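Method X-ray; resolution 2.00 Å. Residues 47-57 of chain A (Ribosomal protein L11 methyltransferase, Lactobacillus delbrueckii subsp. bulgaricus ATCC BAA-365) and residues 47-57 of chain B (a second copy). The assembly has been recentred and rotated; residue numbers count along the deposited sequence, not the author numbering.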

# COMPACT_ATOMS: atom_id res chain seq x y z
N THR A 47 -4.42 -10.88 -4.14
CA THR A 47 -2.97 -10.83 -4.05
C THR A 47 -2.50 -9.40 -3.85
O THR A 47 -1.67 -9.15 -2.97
CB THR A 47 -2.27 -11.47 -5.29
OG1 THR A 47 -2.64 -12.84 -5.39
CG2 THR A 47 -0.72 -11.40 -5.17
N GLN A 48 -3.05 -8.46 -4.62
CA GLN A 48 -2.65 -7.06 -4.50
C GLN A 48 -2.97 -6.47 -3.12
O GLN A 48 -2.15 -5.73 -2.57
CB GLN A 48 -3.23 -6.18 -5.61
CG GLN A 48 -2.48 -4.82 -5.70
CD GLN A 48 -3.16 -3.78 -6.57
OE1 GLN A 48 -4.37 -3.55 -6.48
NE2 GLN A 48 -2.37 -3.13 -7.42
N LEU A 49 -4.13 -6.81 -2.56
CA LEU A 49 -4.47 -6.32 -1.21
C LEU A 49 -3.50 -6.86 -0.15
O LEU A 49 -3.03 -6.10 0.69
CB LEU A 49 -5.92 -6.65 -0.83
CG LEU A 49 -7.05 -6.15 -1.76
CD1 LEU A 49 -8.43 -6.68 -1.37
CD2 LEU A 49 -7.07 -4.63 -1.84
N ALA A 50 -3.19 -8.16 -0.22
CA ALA A 50 -2.25 -8.80 0.72
C ALA A 50 -0.85 -8.18 0.60
O ALA A 50 -0.20 -7.93 1.62
CB ALA A 50 -2.19 -10.32 0.48
N MET A 51 -0.43 -7.93 -0.63
CA MET A 51 0.82 -7.22 -0.92
C MET A 51 0.92 -5.81 -0.34
O MET A 51 1.96 -5.43 0.20
CB MET A 51 1.09 -7.18 -2.43
CG MET A 51 1.76 -8.44 -2.97
SD MET A 51 3.06 -9.12 -1.92
CE MET A 51 4.18 -7.71 -1.73
N LEU A 52 -0.16 -5.03 -0.45
CA LEU A 52 -0.21 -3.72 0.18
C LEU A 52 -0.06 -3.79 1.70
O LEU A 52 0.62 -2.94 2.30
CB LEU A 52 -1.51 -2.99 -0.17
CG LEU A 52 -1.59 -2.41 -1.59
CD1 LEU A 52 -2.87 -1.61 -1.73
CD2 LEU A 52 -0.37 -1.55 -1.95
N GLY A 53 -0.69 -4.80 2.30
CA GLY A 53 -0.55 -5.08 3.72
C GLY A 53 0.89 -5.36 4.10
O GLY A 53 1.38 -4.83 5.10
N ILE A 54 1.56 -6.18 3.29
CA ILE A 54 2.96 -6.58 3.53
C ILE A 54 3.89 -5.38 3.35
O ILE A 54 4.84 -5.21 4.13
CB ILE A 54 3.41 -7.74 2.59
CG1 ILE A 54 2.58 -9.01 2.84
CG2 ILE A 54 4.92 -8.08 2.80
CD1 ILE A 54 2.91 -10.17 1.86
N GLU A 55 3.62 -4.56 2.33
CA GLU A 55 4.40 -3.34 2.04
C GLU A 55 4.34 -2.36 3.22
O GLU A 55 5.35 -1.81 3.63
CB GLU A 55 3.88 -2.68 0.74
CG GLU A 55 4.40 -1.27 0.43
CD GLU A 55 5.86 -1.21 0.01
OE1 GLU A 55 6.41 -2.24 -0.48
OE2 GLU A 55 6.47 -0.13 0.17
N ARG A 56 3.14 -2.18 3.76
CA ARG A 56 2.91 -1.38 4.95
C ARG A 56 3.64 -1.94 6.18
O ARG A 56 4.31 -1.19 6.89
CB ARG A 56 1.41 -1.26 5.20
CG ARG A 56 1.00 -0.45 6.41
CD ARG A 56 -0.49 -0.63 6.63
NE ARG A 56 -1.00 0.08 7.79
CZ ARG A 56 -1.12 -0.44 9.01
NH1 ARG A 56 -1.61 0.30 9.99
NH2 ARG A 56 -0.77 -1.70 9.25
N ALA A 57 3.52 -3.25 6.40
CA ALA A 57 4.02 -3.90 7.61
C ALA A 57 5.54 -4.07 7.69
O ALA A 57 6.11 -4.01 8.78
CB ALA A 57 3.35 -5.26 7.78
N THR B 47 -1.70 10.51 5.72
CA THR B 47 -0.47 10.49 4.94
C THR B 47 -0.17 9.07 4.46
O THR B 47 0.11 8.87 3.29
CB THR B 47 0.73 11.09 5.75
OG1 THR B 47 0.48 12.48 5.95
CG2 THR B 47 2.05 10.95 5.02
N GLN B 48 -0.26 8.08 5.36
CA GLN B 48 -0.00 6.69 4.99
C GLN B 48 -0.98 6.18 3.91
O GLN B 48 -0.56 5.48 3.00
CB GLN B 48 -0.06 5.78 6.22
CG GLN B 48 0.29 4.32 5.91
CD GLN B 48 0.16 3.42 7.12
OE1 GLN B 48 -0.94 3.16 7.61
NE2 GLN B 48 1.30 2.93 7.61
N LEU B 49 -2.27 6.52 4.02
CA LEU B 49 -3.26 6.06 3.03
C LEU B 49 -2.92 6.60 1.65
O LEU B 49 -2.88 5.84 0.67
CB LEU B 49 -4.70 6.44 3.45
CG LEU B 49 -5.18 5.85 4.79
CD1 LEU B 49 -6.65 6.14 5.06
CD2 LEU B 49 -4.89 4.35 4.88
N ALA B 50 -2.64 7.90 1.59
CA ALA B 50 -2.23 8.55 0.34
C ALA B 50 -0.95 7.91 -0.23
O ALA B 50 -0.90 7.57 -1.41
CB ALA B 50 -2.05 10.05 0.54
N MET B 51 0.05 7.68 0.63
CA MET B 51 1.30 7.03 0.22
C MET B 51 1.14 5.62 -0.34
O MET B 51 1.83 5.27 -1.30
CB MET B 51 2.32 6.97 1.38
CG MET B 51 2.96 8.30 1.72
SD MET B 51 3.82 9.06 0.33
CE MET B 51 4.59 7.62 -0.46
N LEU B 52 0.26 4.82 0.27
CA LEU B 52 -0.04 3.47 -0.23
C LEU B 52 -0.67 3.53 -1.62
O LEU B 52 -0.36 2.70 -2.48
CB LEU B 52 -0.95 2.70 0.73
CG LEU B 52 -0.35 2.31 2.09
CD1 LEU B 52 -1.39 1.64 3.00
CD2 LEU B 52 0.89 1.43 1.91
N GLY B 53 -1.53 4.51 -1.83
CA GLY B 53 -2.10 4.76 -3.16
C GLY B 53 -1.05 5.14 -4.20
O GLY B 53 -1.14 4.72 -5.35
N ILE B 54 -0.07 5.96 -3.79
CA ILE B 54 1.00 6.38 -4.70
C ILE B 54 1.90 5.19 -5.03
O ILE B 54 2.27 4.97 -6.19
CB ILE B 54 1.83 7.56 -4.14
CG1 ILE B 54 0.96 8.79 -3.93
CG2 ILE B 54 3.00 7.92 -5.09
CD1 ILE B 54 1.66 9.91 -3.13
N GLU B 55 2.22 4.40 -4.00
CA GLU B 55 3.02 3.19 -4.17
C GLU B 55 2.35 2.21 -5.14
O GLU B 55 3.01 1.59 -5.97
CB GLU B 55 3.27 2.54 -2.79
CG GLU B 55 3.88 1.13 -2.81
CD GLU B 55 5.37 1.12 -3.11
OE1 GLU B 55 6.03 2.18 -2.99
OE2 GLU B 55 5.90 0.05 -3.48
N ARG B 56 1.02 2.12 -5.06
CA ARG B 56 0.24 1.26 -5.93
C ARG B 56 0.25 1.80 -7.36
O ARG B 56 0.44 1.03 -8.31
CB ARG B 56 -1.18 1.13 -5.39
CG ARG B 56 -2.16 0.37 -6.27
CD ARG B 56 -3.56 0.46 -5.67
NE ARG B 56 -4.59 -0.08 -6.55
CZ ARG B 56 -5.18 0.61 -7.52
NH1 ARG B 56 -6.10 0.04 -8.28
NH2 ARG B 56 -4.85 1.87 -7.75
N ALA B 57 0.04 3.11 -7.50
CA ALA B 57 -0.12 3.73 -8.82
C ALA B 57 1.18 3.87 -9.61
O ALA B 57 1.16 3.81 -10.83
CB ALA B 57 -0.82 5.10 -8.71
O HOH W 1 5.36 -2.61 -3.00

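Two glutamates that might be expected to repel each other meet across this contact: OE2 of E55(A) lies 3.7 Å from OE2 of E55(B). A water bridges the pair. It donates one hydrogen bond to OE1 of E55(A) and another to OE2 of E55(B), each 2.8 Å from its oxygen, so both of its protons are directed at the carboxylates. OE2 of each glutamate is also hydrogen-bonded elsewhere in the structure. The two side chains adopt nearly the same shape, chi1 t and chi2 p, as befits equivalent positions in two copies of one protein.

The helices cross with their N-to-C directions 122° apart, their axes approaching to 11.1 Å. The register is centred on leucine, CA of L52(A) lying 7.2 Å from CA of L52(B). Leucine suits this position because its branched, nonpolar side chain fills space without needing a polar partner. CD2 of L52(A) rests 4.3 Å from the backbone O of L52(B), an oxygen already engaged by N of R56(B) at 3.0 Å within its own helix.

Q48(A), L52(A), E55(A) and R56(A), like their counterparts in chain B, all direct their CA-to-CB bonds toward the partner helix, as the helical repeat allows for positions three, four and seven or eight apart. Arginine serves two purposes here. Its aliphatic portion packs on leucine, with CB of R56(A) 4.3 Å from CD2 of L52(B), while its extended chain, t through chi3, carries the guanidinium onward to a glutamine. NE of R56(A) donates to OE1 of Q48(B) at 3.1 Å; the reciprocal bond, from NE of R56(B) to OE1 of Q48(A), is weak at 3.5 Å. Glutamine fits because its amide offers a neutral acceptor near the guanidinium plane, leaving NE2 for hydrogen bonding elsewhere in the structure.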